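Local coordinates for probable M18-family aminopeptidase 1 (Thermotoga maritima, PDB 2GLF) that probably acts as a metal-dependent aminopeptidase of the M18 family, removing residues from the N-termini of peptides, at the interface of chains A and B. Residues are numbered along the deposited sequence; one frame, centred on the assembly and turned at random. Chains: chain A/B, Probable M18-family aminopeptidase 1.

Contact 1: the interface of chains A and B. Residues chain A 128, 162, 164, 183; chain B 334-335.
B:Tyr335 pushes its ring into a notch on chain A, between A:Leu164 and A:Asn183, and hides 68 Å² there. A:Leu164 comes in at one side of the ring plane: its CB lies 3.6 Å from the ring carbon CD1 of B:Tyr335, near the rim, while its two methyls lean toward the tyrosine CB. The leucine CG sits opposite the backbone N (chi1 -176°), which carries the methyls along toward the root of the tyrosine. The other side of the ring is backed within its own chain by B:Pro334, whose CG stands 3.9 Å above the ring plane, toward the CD1 and CE1 rim. A:Asn183 comes to the opposite edge, its amide ND2 4.0 Å from CE2 of B:Tyr335 and the amide turned 75° from the ring; its OD1 rests 3.6 Å from CB of B:Pro334. Among these residues the contact is by van der Waals packing. The phenol does have a polar link through water: one molecule lies 2.9 Å from OH of B:Tyr335 and 3.2 Å from the backbone O of A:Asn183. A:Leu128 and A:Pro162 add more distant cover around the outer half of the ring. The tyrosine belongs to the 3-10 helix 333-338 of chain B, whereas chain A supplies the short 3-10 helix 181-183 and loops following strand 145-150 and the 3-10 helix 125-127.

Contact 2: the interface of chains A and B. Residues chain A 108, 113, 183, 185; chain B 333-334.
B:Pro334 and B:Pro333 lay two consecutive pyrrolidine rings against chain A, the first meeting A:Met185 and the second A:Leu113 and A:Asp108. A:Met185, a selenomethionine in this crystal, reaches across with its terminal methyl: CE is 3.8 Å from CD of B:Pro334 and 4.0 Å from its CB. The chain runs extended through chi2 and then bends at the selenium (chi3 -78°), turning CE toward the proline ring. The two side chains pass in opposite directions, so the methyl lies alongside the pyrrolidine and the contact is apolar. A:Asn183 borders the same proline on its CB side. At B:Pro333 the contacts are sparser. CD1 of A:Leu113 stands 4.1 Å from CB of B:Pro333, the leucine crossing the ring at a slant, and the main-chain O of A:Asp108 is 3.4 Å from CG of the same proline. A:Asp108 is poorly ordered, so that approach is weak evidence for a specific interaction. B:Pro334 hides 56 Å² and B:Pro333 30 Å², which puts the weight of this patch on B:Pro334. Because ring closure restricts phi at both positions, the pair presents a comparatively rigid apolar surface. The prolines open the 3-10 helix 333-338 of chain B; on chain A they rest against residues of strands 104-108, 111-119 and 185-189, beside the 3-10 helix 181-183.

Contact 3: the interface of chains A and B. Residues chain A 329, 338-339, 392-393; chain B 164-165, 168.
B:Leu168 inserts among A:Val338, A:His339, A:Leu392 and A:Gly393, hiding 73 Å² of its surface. At its root, CB lies 3.7 Å from CG2 of A:Val338. With CG opposite the carbonyl carbon (chi1 -73°), the branch point is carried past the valine and its two methyls part toward different neighbours. CD1 goes to A:Leu392, 3.6 Å from that residue's CD1, although A:Leu392 is poorly ordered and this contact is less certain. CD2 penetrates further: it is 3.4 Å from CG1 of A:Val338 and 3.7 Å from CA of A:Gly393. The same methyl sits 3.6 Å above the imidazole plane of A:His339, displaced toward the rim near CE1, so it meets a ring face. A:Ala329 CB lies at the edge of that imidazole, in its plane, and also takes CD2 of B:Leu165 at 3.5 Å, joining a second leucine to the patch. An alanine in place of A:Val338 removes CG1 and CG2 and would probably leave CB and CD2 of B:Leu168 short of a partner, with a gap that gives the leucine more freedom to turn. The leucines come from the chain B loop segment that contains B:His167, a predicted zinc ligand, whereas the chain A wall joins the end of the 3-10 helix 333-338 to strand 328-329, soon after the manganese ligand A:Asp326, and to the loop after strand 387-389.

Contact 1: the interface of chains A and B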
# COMPACT_ATOMS: atom_id res chain seq x y z
N LEU A 128 4.90 23.58 -23.03
CA LEU A 128 5.83 24.29 -22.15
C LEU A 128 7.17 24.53 -22.85
O LEU A 128 7.68 23.65 -23.56
CB LEU A 128 6.02 23.51 -20.86
CG LEU A 128 4.75 23.41 -20.01
CD1 LEU A 128 4.91 22.35 -18.94
CD2 LEU A 128 4.45 24.76 -19.38
N PRO A 162 7.12 29.24 -20.01
CA PRO A 162 8.39 28.66 -19.55
C PRO A 162 8.22 27.55 -18.52
O PRO A 162 7.66 27.77 -17.45
CB PRO A 162 9.14 29.86 -18.99
CG PRO A 162 8.01 30.72 -18.46
CD PRO A 162 6.99 30.64 -19.56
N LEU A 164 9.34 24.89 -15.63
CA LEU A 164 10.24 24.99 -14.48
C LEU A 164 11.54 24.27 -14.76
O LEU A 164 11.52 23.15 -15.27
CB LEU A 164 9.58 24.38 -13.25
CG LEU A 164 10.30 24.45 -11.90
CD1 LEU A 164 10.60 25.89 -11.54
CD2 LEU A 164 9.43 23.82 -10.83
N ASN A 183 -1.92 26.57 -15.11
CA ASN A 183 -0.59 27.15 -15.22
C ASN A 183 -0.13 27.42 -16.64
O ASN A 183 0.99 27.87 -16.85
CB ASN A 183 0.45 26.26 -14.53
CG ASN A 183 0.27 26.19 -13.03
OD1 ASN A 183 -0.19 27.14 -12.40
ND2 ASN A 183 0.64 25.06 -12.44
N PRO B 334 3.95 30.79 -11.74
CA PRO B 334 3.22 29.55 -11.43
C PRO B 334 3.98 28.59 -10.52
O PRO B 334 3.39 27.68 -9.96
CB PRO B 334 2.94 28.96 -12.81
CG PRO B 334 4.06 29.48 -13.65
CD PRO B 334 4.15 30.92 -13.19
N TYR B 335 5.29 28.79 -10.38
CA TYR B 335 6.10 27.92 -9.53
C TYR B 335 6.93 28.71 -8.52
O TYR B 335 8.00 28.28 -8.12
CB TYR B 335 7.05 27.07 -10.38
CG TYR B 335 6.37 26.43 -11.57
CD1 TYR B 335 6.82 26.69 -12.87
CD2 TYR B 335 5.26 25.60 -11.41
CE1 TYR B 335 6.18 26.15 -13.97
CE2 TYR B 335 4.61 25.06 -12.51
CZ TYR B 335 5.07 25.34 -13.79
OH TYR B 335 4.41 24.84 -14.89
O HOH W 1 4.13 27.35 -16.41

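Contact 2: the interface of chains A and B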
# COMPACT_ATOMS: atom_id res chain seq x y z
N ASP A 108 1.59 38.82 -11.70
CA ASP A 108 2.06 38.03 -10.56
C ASP A 108 3.58 38.09 -10.48
O ASP A 108 4.27 37.88 -11.47
CB ASP A 108 1.61 36.57 -10.69
CG ASP A 108 1.50 35.88 -9.35
OD1 ASP A 108 1.48 34.63 -9.32
OD2 ASP A 108 1.43 36.60 -8.33
N LEU A 113 0.77 38.41 -17.23
CA LEU A 113 0.46 37.07 -17.73
C LEU A 113 -0.88 36.94 -18.44
O LEU A 113 -1.83 37.66 -18.14
CB LEU A 113 0.47 36.08 -16.57
CG LEU A 113 1.77 35.83 -15.83
CD1 LEU A 113 1.46 35.14 -14.51
CD2 LEU A 113 2.69 34.98 -16.69
N ASN A 183 -1.92 26.57 -15.11
CA ASN A 183 -0.59 27.15 -15.22
C ASN A 183 -0.13 27.42 -16.64
O ASN A 183 0.99 27.87 -16.85
CB ASN A 183 0.45 26.26 -14.53
CG ASN A 183 0.27 26.19 -13.03
OD1 ASN A 183 -0.19 27.14 -12.40
ND2 ASN A 183 0.64 25.06 -12.44
N MSE A 185 0.05 29.72 -18.83
CA MSE A 185 -0.09 31.16 -19.01
C MSE A 185 1.13 31.71 -19.74
O MSE A 185 2.26 31.45 -19.35
CB MSE A 185 -0.20 31.83 -17.65
CG MSE A 185 -0.80 30.93 -16.59
SE MSE A 185 -1.17 31.82 -14.91
CE MSE A 185 0.62 31.87 -14.18
N PRO B 333 6.44 32.73 -11.70
CA PRO B 333 5.15 32.82 -11.01
C PRO B 333 4.38 31.53 -10.71
O PRO B 333 4.16 31.20 -9.54
CB PRO B 333 4.38 33.80 -11.88
CG PRO B 333 5.45 34.77 -12.26
CD PRO B 333 6.58 33.83 -12.67
N PRO B 334 3.95 30.79 -11.74
CA PRO B 334 3.22 29.55 -11.43
C PRO B 334 3.98 28.59 -10.52
O PRO B 334 3.39 27.68 -9.96
CB PRO B 334 2.94 28.96 -12.81
CG PRO B 334 4.06 29.48 -13.65
CD PRO B 334 4.15 30.92 -13.19

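Contact 3: the interface of chains A and B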
# COMPACT_ATOMS: atom_id res chain seq x y z
N ALA A 329 -3.90 7.04 -36.95
CA ALA A 329 -2.58 6.97 -36.35
C ALA A 329 -1.70 5.95 -37.04
O ALA A 329 -2.08 4.80 -37.19
CB ALA A 329 -2.70 6.64 -34.88
N VAL A 338 1.22 -0.45 -29.29
CA VAL A 338 -0.06 0.20 -29.04
C VAL A 338 -1.07 -0.13 -30.17
O VAL A 338 -2.26 0.19 -30.08
CB VAL A 338 0.18 1.73 -28.94
CG1 VAL A 338 -0.17 2.42 -30.26
CG2 VAL A 338 -0.58 2.29 -27.78
N HIS A 339 -0.56 -0.79 -31.21
CA HIS A 339 -1.34 -1.16 -32.39
C HIS A 339 -1.38 -2.65 -32.65
O HIS A 339 -0.63 -3.43 -32.06
CB HIS A 339 -0.72 -0.55 -33.65
CG HIS A 339 -1.12 0.87 -33.90
ND1 HIS A 339 -2.42 1.25 -34.15
CD2 HIS A 339 -0.38 2.00 -33.99
CE1 HIS A 339 -2.47 2.55 -34.38
NE2 HIS A 339 -1.24 3.03 -34.29
N LEU A 392 -7.72 2.15 -35.10
CA LEU A 392 -7.21 3.03 -34.06
C LEU A 392 -6.65 2.24 -32.86
O LEU A 392 -7.19 2.31 -31.76
CB LEU A 392 -8.31 3.98 -33.60
CG LEU A 392 -7.88 5.08 -32.63
CD1 LEU A 392 -6.90 6.03 -33.32
CD2 LEU A 392 -9.12 5.83 -32.16
N GLY A 393 -5.57 1.50 -33.10
CA GLY A 393 -4.95 0.71 -32.05
C GLY A 393 -5.63 -0.60 -31.70
O GLY A 393 -6.74 -0.88 -32.16
N LEU B 164 3.65 10.08 -28.93
CA LEU B 164 2.56 9.17 -29.20
C LEU B 164 1.27 9.97 -29.05
O LEU B 164 1.15 10.77 -28.13
CB LEU B 164 2.58 8.02 -28.20
CG LEU B 164 1.36 7.09 -28.18
CD1 LEU B 164 1.21 6.39 -29.51
CD2 LEU B 164 1.54 6.08 -27.06
N LEU B 165 0.32 9.79 -29.96
CA LEU B 165 -0.93 10.53 -29.84
C LEU B 165 -1.58 10.19 -28.50
O LEU B 165 -1.51 9.06 -28.02
CB LEU B 165 -1.89 10.22 -30.99
CG LEU B 165 -2.07 8.82 -31.59
CD1 LEU B 165 -1.84 7.73 -30.56
CD2 LEU B 165 -3.47 8.73 -32.16
N LEU B 168 -4.05 6.92 -27.76
CA LEU B 168 -3.62 5.56 -27.49
C LEU B 168 -2.59 5.52 -26.39
O LEU B 168 -1.99 4.49 -26.15
CB LEU B 168 -3.04 4.91 -28.75
CG LEU B 168 -3.99 4.51 -29.89
CD1 LEU B 168 -4.69 5.74 -30.45
CD2 LEU B 168 -3.21 3.82 -30.99

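Contacts 1 and 2 are neighbours, their C-alpha centres about 7 Å apart, and share A:Asn183 and B:Pro334; they form one continuous surface around the start of the chain B 3-10 helix 333-338. The C-alpha centre of contact 3 is about 29 Å from that of contact 1 and about 33 Å from that of contact 2, yet contact 3 uses the same two elements as contact 1 with the chains exchanged: helix 333-338 of A and the segment around B:Leu164. Two-fold symmetry therefore gives each helix all three sets of contacts. This reciprocal pairing probably fixes a dimeric unit within the deposited twelve-chain assembly.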